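Local coordinates for putative glycosyl hydrolase (Bacteroides thetaiotaomicron VPI-5482, PDB 3K11), which is probably a hydrolase acting on sugars, as a member of glycosyl hydrolase family 88, at residues Ile365-Thr378 against Arg390-Val403. Residues are numbered along the deposited sequence; the frame is centred on the assembly and turned at random. Where two conformers were deposited one is given.
Sequences INEEGQVEGTCVGT and RPVNVYAAHGYGPV. With EDO (1,2-ethanediol), chain T.
Thr374-Val376 and Pro391-Asn393 meet in a single beta bridge between Cys375 and Val392: Val376 N donates to Pro391 O (2.9 Å) and Asn393 N to Thr374 O. Within the (alpha/alpha)6 barrel of the six-hairpin glycosidases, the bridge ties the loop after helix 347-362 to the lead-in of helix 400-416. At one end Arg390, its chain bent at chi2 (-50°) and chi3 (-59°), curls back so that two N-H groups of the guanidinium edge work in its own plane: NE gives to Thr378 OG1 (2.9 Å), NH2 to Gly377 O. Thr378 OG1 in turn donates to Val376 O, which fixes the rotation of the hydroxyl. An alanine in place of Arg390 would probably leave Gly377 O and Thr378 OG1 without these donors and Val376 CG2 with less cover. Leu13 of a second subunit packs on Val376. In the middle, the Thr374 methyl CG2 rests on Ala396 CB (3.6 Å), while Gly399 passes so close to Thr374 OG1 that a CB there would clash. One water donates to Val371 O and Ala396 O and also bonds Thr374 OG1. Val371 CB lies over one face of the Tyr400 ring, off-centre, and its methyls meet Val403 CG2 tip to tip. Gln370 crosses Val394 at a slant, its NE2 hydrogen-bonded to Tyr42 OH of helix 29-45. Tyr400 OH joins both segments, accepting from Val371 N (3.0 Å, 168° at the hydrogen) and donating to Val394 O at 2.6 Å.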
ATOM      1  N   ILE A 365      26.578   8.862   2.129  1.00 23.98           N
ATOM      2  CA  ILE A 365      28.035   8.735   2.236  1.00 24.19           C
ATOM      3  C   ILE A 365      28.500   9.945   3.052  1.00 26.18           C
ATOM      4  O   ILE A 365      28.491  11.077   2.563  1.00 24.86           O
ATOM      5  CB  ILE A 365      28.751   8.737   0.891  1.00 24.99           C
ATOM      6  CG1 ILE A 365      28.211   7.640  -0.044  1.00 26.25           C
ATOM      7  CG2 ILE A 365      30.291   8.580   1.142  1.00 25.18           C
ATOM      8  CD1 ILE A 365      28.778   7.700  -1.499  1.00 24.01           C
ATOM      9  N   ASN A 366      28.835   9.739   4.311  1.00 25.53           N
ATOM     10  CA  ASN A 366      29.208  10.880   5.169  1.00 26.77           C
ATOM     11  C   ASN A 366      30.604  11.436   4.888  1.00 26.81           C
ATOM     12  O   ASN A 366      31.301  10.913   4.033  1.00 26.08           O
ATOM     13  CB  ASN A 366      28.947  10.581   6.661  1.00 26.48           C
ATOM     14  CG  ASN A 366      29.802   9.510   7.218  1.00 24.32           C
ATOM     15  OD1 ASN A 366      30.896   9.263   6.737  1.00 24.35           O
ATOM     16  ND2 ASN A 366      29.327   8.914   8.316  1.00 24.28           N
ATOM     17  N   GLU A 367      31.008  12.517   5.565  0.60 25.69           N
ATOM     18  CA  GLU A 367      32.292  13.158   5.238  0.60 27.14           C
ATOM     19  C   GLU A 367      33.463  12.226   5.501  0.60 27.43           C
ATOM     20  O   GLU A 367      34.497  12.340   4.851  0.60 28.34           O
ATOM     21  CB  GLU A 367      32.474  14.465   6.019  0.60 27.13           C
ATOM     22  CG  GLU A 367      31.509  15.571   5.607  0.60 30.00           C
ATOM     23  CD  GLU A 367      31.658  16.850   6.434  0.60 32.40           C
ATOM     24  OE1 GLU A 367      32.396  16.838   7.452  0.60 34.70           O
ATOM     25  OE2 GLU A 367      31.020  17.858   6.051  0.60 43.54           O
ATOM     26  N   GLU A 368      33.294  11.296   6.439  1.00 25.48           N
ATOM     27  CA  GLU A 368      34.333  10.331   6.707  1.00 26.01           C
ATOM     28  C   GLU A 368      34.462   9.250   5.630  1.00 26.80           C
ATOM     29  O   GLU A 368      35.532   8.604   5.516  1.00 26.11           O
ATOM     30  CB  GLU A 368      34.038   9.663   8.011  1.00 27.20           C
ATOM     31  CG  GLU A 368      35.181   8.811   8.520  1.00 27.17           C
ATOM     32  CD  GLU A 368      34.933   8.307   9.906  1.00 31.91           C
ATOM     33  OE1 GLU A 368      33.806   8.492  10.428  1.00 30.19           O
ATOM     34  OE2 GLU A 368      35.876   7.726  10.473  1.00 32.21           O
ATOM     35  N   GLY A 369      33.398   9.052   4.854  1.00 24.97           N
ATOM     36  CA  GLY A 369      33.362   8.021   3.826  1.00 26.11           C
ATOM     37  C   GLY A 369      32.584   6.782   4.234  1.00 26.21           C
ATOM     38  O   GLY A 369      32.608   5.747   3.529  1.00 24.90           O
ATOM     39  N   GLN A 370      31.939   6.854   5.405  1.00 23.82           N
ATOM     40  CA  GLN A 370      31.075   5.768   5.850  1.00 25.19           C
ATOM     41  C   GLN A 370      29.767   5.818   5.096  1.00 25.80           C
ATOM     42  O   GLN A 370      29.389   6.849   4.571  1.00 25.78           O
ATOM     43  CB  GLN A 370      30.782   5.866   7.342  1.00 23.57           C
ATOM     44  CG  GLN A 370      32.036   5.775   8.216  1.00 25.82           C
ATOM     45  CD  GLN A 370      31.715   5.913   9.677  1.00 30.81           C
ATOM     46  OE1 GLN A 370      30.860   6.727  10.052  1.00 26.24           O
ATOM     47  NE2 GLN A 370      32.408   5.143  10.522  1.00 22.67           N
ATOM     48  N   VAL A 371      29.075   4.692   5.083  1.00 26.00           N
ATOM     49  CA  VAL A 371      27.772   4.576   4.445  1.00 24.97           C
ATOM     50  C   VAL A 371      26.749   4.394   5.558  1.00 24.06           C
ATOM     51  O   VAL A 371      26.753   3.374   6.280  1.00 25.73           O
ATOM     52  CB  VAL A 371      27.724   3.401   3.447  1.00 27.15           C
ATOM     53  CG1 VAL A 371      26.300   3.201   2.944  1.00 25.89           C
ATOM     54  CG2 VAL A 371      28.733   3.646   2.284  1.00 22.60           C
ATOM     55  N   GLU A 372      25.878   5.386   5.685  1.00 23.42           N
ATOM     56  CA  GLU A 372      24.821   5.398   6.710  1.00 23.02           C
ATOM     57  C   GLU A 372      23.527   4.748   6.240  1.00 24.88           C
ATOM     58  O   GLU A 372      23.237   4.688   5.045  1.00 23.39           O
ATOM     59  CB  GLU A 372      24.521   6.837   7.146  1.00 23.88           C
ATOM     60  CG  GLU A 372      25.767   7.571   7.699  1.00 26.35           C
ATOM     61  CD  GLU A 372      25.491   8.959   8.300  1.00 29.15           C
ATOM     62  OE1 GLU A 372      24.341   9.487   8.249  1.00 27.22           O
ATOM     63  OE2 GLU A 372      26.458   9.513   8.892  1.00 28.29           O
ATOM     64  N   GLY A 373      22.712   4.323   7.208  1.00 24.56           N
ATOM     65  CA  GLY A 373      21.398   3.752   6.920  1.00 25.14           C
ATOM     66  C   GLY A 373      21.380   2.309   6.414  1.00 27.28           C
ATOM     67  O   GLY A 373      20.354   1.886   5.844  1.00 27.00           O
ATOM     68  N   THR A 374      22.449   1.553   6.665  1.00 23.54           N
ATOM     69  CA  THR A 374      22.530   0.160   6.247  1.00 22.91           C
ATOM     70  C   THR A 374      22.053  -0.776   7.355  1.00 24.46           C
ATOM     71  O   THR A 374      22.547  -0.718   8.473  1.00 24.98           O
ATOM     72  CB  THR A 374      23.943  -0.248   5.898  1.00 22.20           C
ATOM     73  OG1 THR A 374      24.397   0.542   4.787  1.00 25.43           O
ATOM     74  CG2 THR A 374      24.028  -1.741   5.535  1.00 20.69           C
ATOM     75  N   CYS A 375      21.131  -1.669   6.999  1.00 24.20           N
ATOM     76  CA  CYS A 375      20.607  -2.727   7.869  1.00 22.95           C
ATOM     77  C   CYS A 375      21.742  -3.701   8.248  1.00 24.66           C
ATOM     78  O   CYS A 375      22.514  -4.141   7.400  1.00 24.81           O
ATOM     79  CB  CYS A 375      19.495  -3.504   7.118  1.00 24.73           C
ATOM     80  SG  CYS A 375      18.820  -4.891   8.028  1.00 26.13           S
ATOM     81  N   VAL A 376      21.851  -4.012   9.527  1.00 23.67           N
ATOM     82  CA  VAL A 376      22.884  -4.937  10.003  1.00 24.70           C
ATOM     83  C   VAL A 376      22.608  -6.390   9.566  1.00 27.44           C
ATOM     84  O   VAL A 376      21.589  -6.681   8.952  1.00 25.84           O
ATOM     85  CB  VAL A 376      23.024  -4.859  11.550  1.00 26.03           C
ATOM     86  CG1 VAL A 376      23.497  -3.435  11.967  1.00 22.91           C
ATOM     87  CG2 VAL A 376      21.715  -5.324  12.232  1.00 25.67           C
ATOM     88  N   GLY A 377      23.523  -7.305   9.877  1.00 25.65           N
ATOM     89  CA  GLY A 377      23.330  -8.711   9.502  1.00 25.23           C
ATOM     90  C   GLY A 377      21.967  -9.143  10.007  1.00 24.63           C
ATOM     91  O   GLY A 377      21.612  -8.830  11.144  1.00 26.88           O
ATOM     92  N   THR A 378      21.221  -9.843   9.165  1.00 24.08           N
ATOM     93  CA  THR A 378      19.765 -10.131   9.405  1.00 22.77           C
ATOM     94  C   THR A 378      19.423 -11.536   8.889  1.00 27.00           C
ATOM     95  O   THR A 378      19.691 -11.873   7.715  1.00 26.60           O
ATOM     96  CB  THR A 378      18.911  -9.066   8.704  1.00 25.88           C
ATOM     97  OG1 THR A 378      19.093  -7.824   9.384  1.00 24.76           O
ATOM     98  CG2 THR A 378      17.405  -9.441   8.693  1.00 22.32           C
ATOM     99  N   ARG A 390      15.107  -4.142  12.419  1.00 25.12           N
ATOM    100  CA  ARG A 390      16.553  -4.470  12.261  1.00 21.35           C
ATOM    101  C   ARG A 390      17.374  -3.212  12.414  1.00 23.79           C
ATOM    102  O   ARG A 390      17.114  -2.207  11.745  1.00 22.63           O
ATOM    103  CB  ARG A 390      16.834  -5.099  10.909  1.00 22.92           C
ATOM    104  CG  ARG A 390      16.174  -6.482  10.657  1.00 23.08           C
ATOM    105  CD  ARG A 390      16.373  -7.503  11.728  1.00 23.65           C
ATOM    106  NE  ARG A 390      17.785  -7.809  11.974  1.00 22.92           N
ATOM    107  CZ  ARG A 390      18.328  -8.039  13.175  1.00 23.84           C
ATOM    108  NH1 ARG A 390      17.614  -7.970  14.279  1.00 26.06           N
ATOM    109  NH2 ARG A 390      19.626  -8.304  13.254  1.00 27.38           N
ATOM    110  N   PRO A 391      18.361  -3.226  13.307  1.00 23.47           N
ATOM    111  CA  PRO A 391      19.221  -2.041  13.438  1.00 26.01           C
ATOM    112  C   PRO A 391      19.968  -1.640  12.191  1.00 25.39           C
ATOM    113  O   PRO A 391      20.211  -2.493  11.340  1.00 25.99           O
ATOM    114  CB  PRO A 391      20.251  -2.479  14.482  1.00 26.97           C
ATOM    115  CG  PRO A 391      19.499  -3.485  15.319  1.00 29.12           C
ATOM    116  CD  PRO A 391      18.689  -4.261  14.310  1.00 27.13           C
ATOM    117  N   VAL A 392      20.340  -0.356  12.107  1.00 23.89           N
ATOM    118  CA  VAL A 392      21.244   0.154  11.094  1.00 24.35           C
ATOM    119  C   VAL A 392      22.520   0.610  11.788  1.00 25.02           C
ATOM    120  O   VAL A 392      22.478   1.033  12.957  1.00 22.61           O
ATOM    121  CB  VAL A 392      20.650   1.318  10.258  1.00 26.64           C
ATOM    122  CG1 VAL A 392      19.416   0.813   9.413  1.00 22.44           C
ATOM    123  CG2 VAL A 392      20.335   2.569  11.123  1.00 27.46           C
ATOM    124  N   ASN A 393      23.652   0.492  11.087  1.00 25.01           N
ATOM    125  CA  ASN A 393      24.909   0.905  11.659  1.00 25.50           C
ATOM    126  C   ASN A 393      25.914   1.175  10.554  1.00 22.78           C
ATOM    127  O   ASN A 393      25.939   0.449   9.572  1.00 22.50           O
ATOM    128  CB  ASN A 393      25.465  -0.171  12.595  1.00 26.80           C
ATOM    129  CG  ASN A 393      26.545   0.371  13.486  1.00 32.63           C
ATOM    130  OD1 ASN A 393      27.699   0.393  13.099  1.00 29.02           O
ATOM    131  ND2 ASN A 393      26.155   0.941  14.629  1.00 36.43           N
ATOM    132  N   VAL A 394      26.707   2.242  10.717  1.00 23.33           N
ATOM    133  CA  VAL A 394      27.791   2.560   9.776  1.00 22.88           C
ATOM    134  C   VAL A 394      28.767   1.441   9.574  1.00 22.32           C
ATOM    135  O   VAL A 394      29.385   1.334   8.496  1.00 24.28           O
ATOM    136  CB  VAL A 394      28.534   3.838  10.199  1.00 25.20           C
ATOM    137  CG1 VAL A 394      27.575   5.063  10.045  1.00 24.60           C
ATOM    138  CG2 VAL A 394      29.120   3.660  11.616  1.00 22.01           C
ATOM    139  N   TYR A 395      28.924   0.598  10.582  1.00 23.17           N
ATOM    140  CA  TYR A 395      29.835  -0.518  10.443  1.00 21.39           C
ATOM    141  C   TYR A 395      29.252  -1.802   9.845  1.00 24.77           C
ATOM    142  O   TYR A 395      29.957  -2.805   9.762  1.00 25.37           O
ATOM    143  CB  TYR A 395      30.492  -0.833  11.777  1.00 26.32           C
ATOM    144  CG  TYR A 395      31.385   0.298  12.219  1.00 26.63           C
ATOM    145  CD1 TYR A 395      32.514   0.615  11.479  1.00 32.14           C
ATOM    146  CD2 TYR A 395      31.081   1.071  13.342  1.00 27.59           C
ATOM    147  CE1 TYR A 395      33.335   1.649  11.834  1.00 31.62           C
ATOM    148  CE2 TYR A 395      31.915   2.129  13.708  1.00 28.66           C
ATOM    149  CZ  TYR A 395      33.041   2.401  12.936  1.00 33.92           C
ATOM    150  OH  TYR A 395      33.934   3.420  13.262  1.00 38.02           O
ATOM    151  N   ALA A 396      27.958  -1.801   9.489  1.00 25.64           N
ATOM    152  CA  ALA A 396      27.381  -2.898   8.713  1.00 23.71           C
ATOM    153  C   ALA A 396      28.157  -2.899   7.414  1.00 22.94           C
ATOM    154  O   ALA A 396      28.089  -1.921   6.644  1.00 23.24           O
ATOM    155  CB  ALA A 396      25.922  -2.641   8.446  1.00 21.65           C
ATOM    156  N   ALA A 397      28.852  -3.996   7.133  1.00 22.73           N
ATOM    157  CA  ALA A 397      29.764  -4.044   5.988  1.00 23.47           C
ATOM    158  C   ALA A 397      29.028  -4.095   4.633  1.00 24.02           C
ATOM    159  O   ALA A 397      29.598  -3.849   3.558  1.00 22.18           O
ATOM    160  CB  ALA A 397      30.675  -5.242   6.105  1.00 21.49           C
ATOM    161  N   HIS A 398      27.751  -4.407   4.689  1.00 22.33           N
ATOM    162  CA  HIS A 398      26.945  -4.651   3.509  1.00 24.58           C
ATOM    163  C   HIS A 398      26.756  -3.437   2.664  1.00 25.76           C
ATOM    164  O   HIS A 398      26.337  -3.569   1.523  1.00 26.66           O
ATOM    165  CB  HIS A 398      25.536  -5.086   3.917  1.00 25.15           C
ATOM    166  CG  HIS A 398      25.524  -6.172   4.925  1.00 23.39           C
ATOM    167  ND1 HIS A 398      25.761  -5.941   6.255  1.00 25.90           N
ATOM    168  CD2 HIS A 398      25.343  -7.511   4.792  1.00 26.11           C
ATOM    169  CE1 HIS A 398      25.735  -7.098   6.895  1.00 24.28           C
ATOM    170  NE2 HIS A 398      25.436  -8.052   6.038  1.00 24.56           N
ATOM    171  N   GLY A 399      26.973  -2.248   3.234  1.00 23.40           N
ATOM    172  CA  GLY A 399      26.752  -1.034   2.453  1.00 26.48           C
ATOM    173  C   GLY A 399      27.851  -0.707   1.467  1.00 24.46           C
ATOM    174  O   GLY A 399      27.624  -0.047   0.444  1.00 26.92           O
ATOM    175  N   TYR A 400      29.065  -1.168   1.765  1.00 22.92           N
ATOM    176  CA  TYR A 400      30.253  -0.619   1.093  1.00 23.56           C
ATOM    177  C   TYR A 400      30.395  -1.086  -0.362  1.00 22.19           C
ATOM    178  O   TYR A 400      30.552  -0.238  -1.269  1.00 22.92           O
ATOM    179  CB  TYR A 400      31.509  -0.894   1.978  1.00 24.16           C
ATOM    180  CG  TYR A 400      31.381  -0.050   3.217  1.00 26.30           C
ATOM    181  CD1 TYR A 400      31.739   1.288   3.195  1.00 25.22           C
ATOM    182  CD2 TYR A 400      30.710  -0.522   4.331  1.00 23.58           C
ATOM    183  CE1 TYR A 400      31.494   2.128   4.296  1.00 23.04           C
ATOM    184  CE2 TYR A 400      30.479   0.317   5.453  1.00 25.92           C
ATOM    185  CZ  TYR A 400      30.885   1.627   5.417  1.00 26.50           C
ATOM    186  OH  TYR A 400      30.630   2.478   6.478  1.00 22.71           O
ATOM    187  N   GLY A 401      30.369  -2.408  -0.565  1.00 21.67           N
ATOM    188  CA  GLY A 401      30.483  -3.024  -1.893  1.00 22.60           C
ATOM    189  C   GLY A 401      29.452  -2.458  -2.835  1.00 23.72           C
ATOM    190  O   GLY A 401      29.759  -1.988  -3.926  1.00 23.40           O
ATOM    191  N   PRO A 402      28.206  -2.532  -2.424  1.00 22.05           N
ATOM    192  CA  PRO A 402      27.141  -2.022  -3.270  1.00 22.37           C
ATOM    193  C   PRO A 402      27.229  -0.559  -3.663  1.00 22.83           C
ATOM    194  O   PRO A 402      26.986  -0.236  -4.795  1.00 24.08           O
ATOM    195  CB  PRO A 402      25.900  -2.342  -2.478  1.00 22.71           C
ATOM    196  CG  PRO A 402      26.233  -3.561  -1.695  1.00 23.96           C
ATOM    197  CD  PRO A 402      27.695  -3.318  -1.293  1.00 23.92           C
ATOM    198  N   VAL A 403      27.629   0.321  -2.750  1.00 24.28           N
ATOM    199  CA  VAL A 403      27.776   1.723  -3.087  1.00 23.63           C
ATOM    200  C   VAL A 403      28.877   1.877  -4.106  1.00 22.89           C
ATOM    201  O   VAL A 403      28.750   2.655  -5.057  1.00 23.73           O
ATOM    202  CB  VAL A 403      28.021   2.561  -1.800  1.00 24.99           C
ATOM    203  CG1 VAL A 403      28.512   3.973  -2.143  1.00 21.44           C
ATOM    204  CG2 VAL A 403      26.705   2.586  -0.959  1.00 22.25           C
TER
HETATM  205  C1  EDO T  19      25.343  11.264   5.326  1.00 47.39           C
HETATM  206  O1  EDO T  19      24.018  10.918   5.822  1.00 53.70           O
HETATM  207  C2  EDO T  19      25.768  12.670   5.756  1.00 57.43           C
HETATM  208  O2  EDO T  19      26.071  12.725   7.177  1.00 60.95           O
HETATM  209  O   HOH W   1      27.067   0.488   5.694  1.00 25.84           O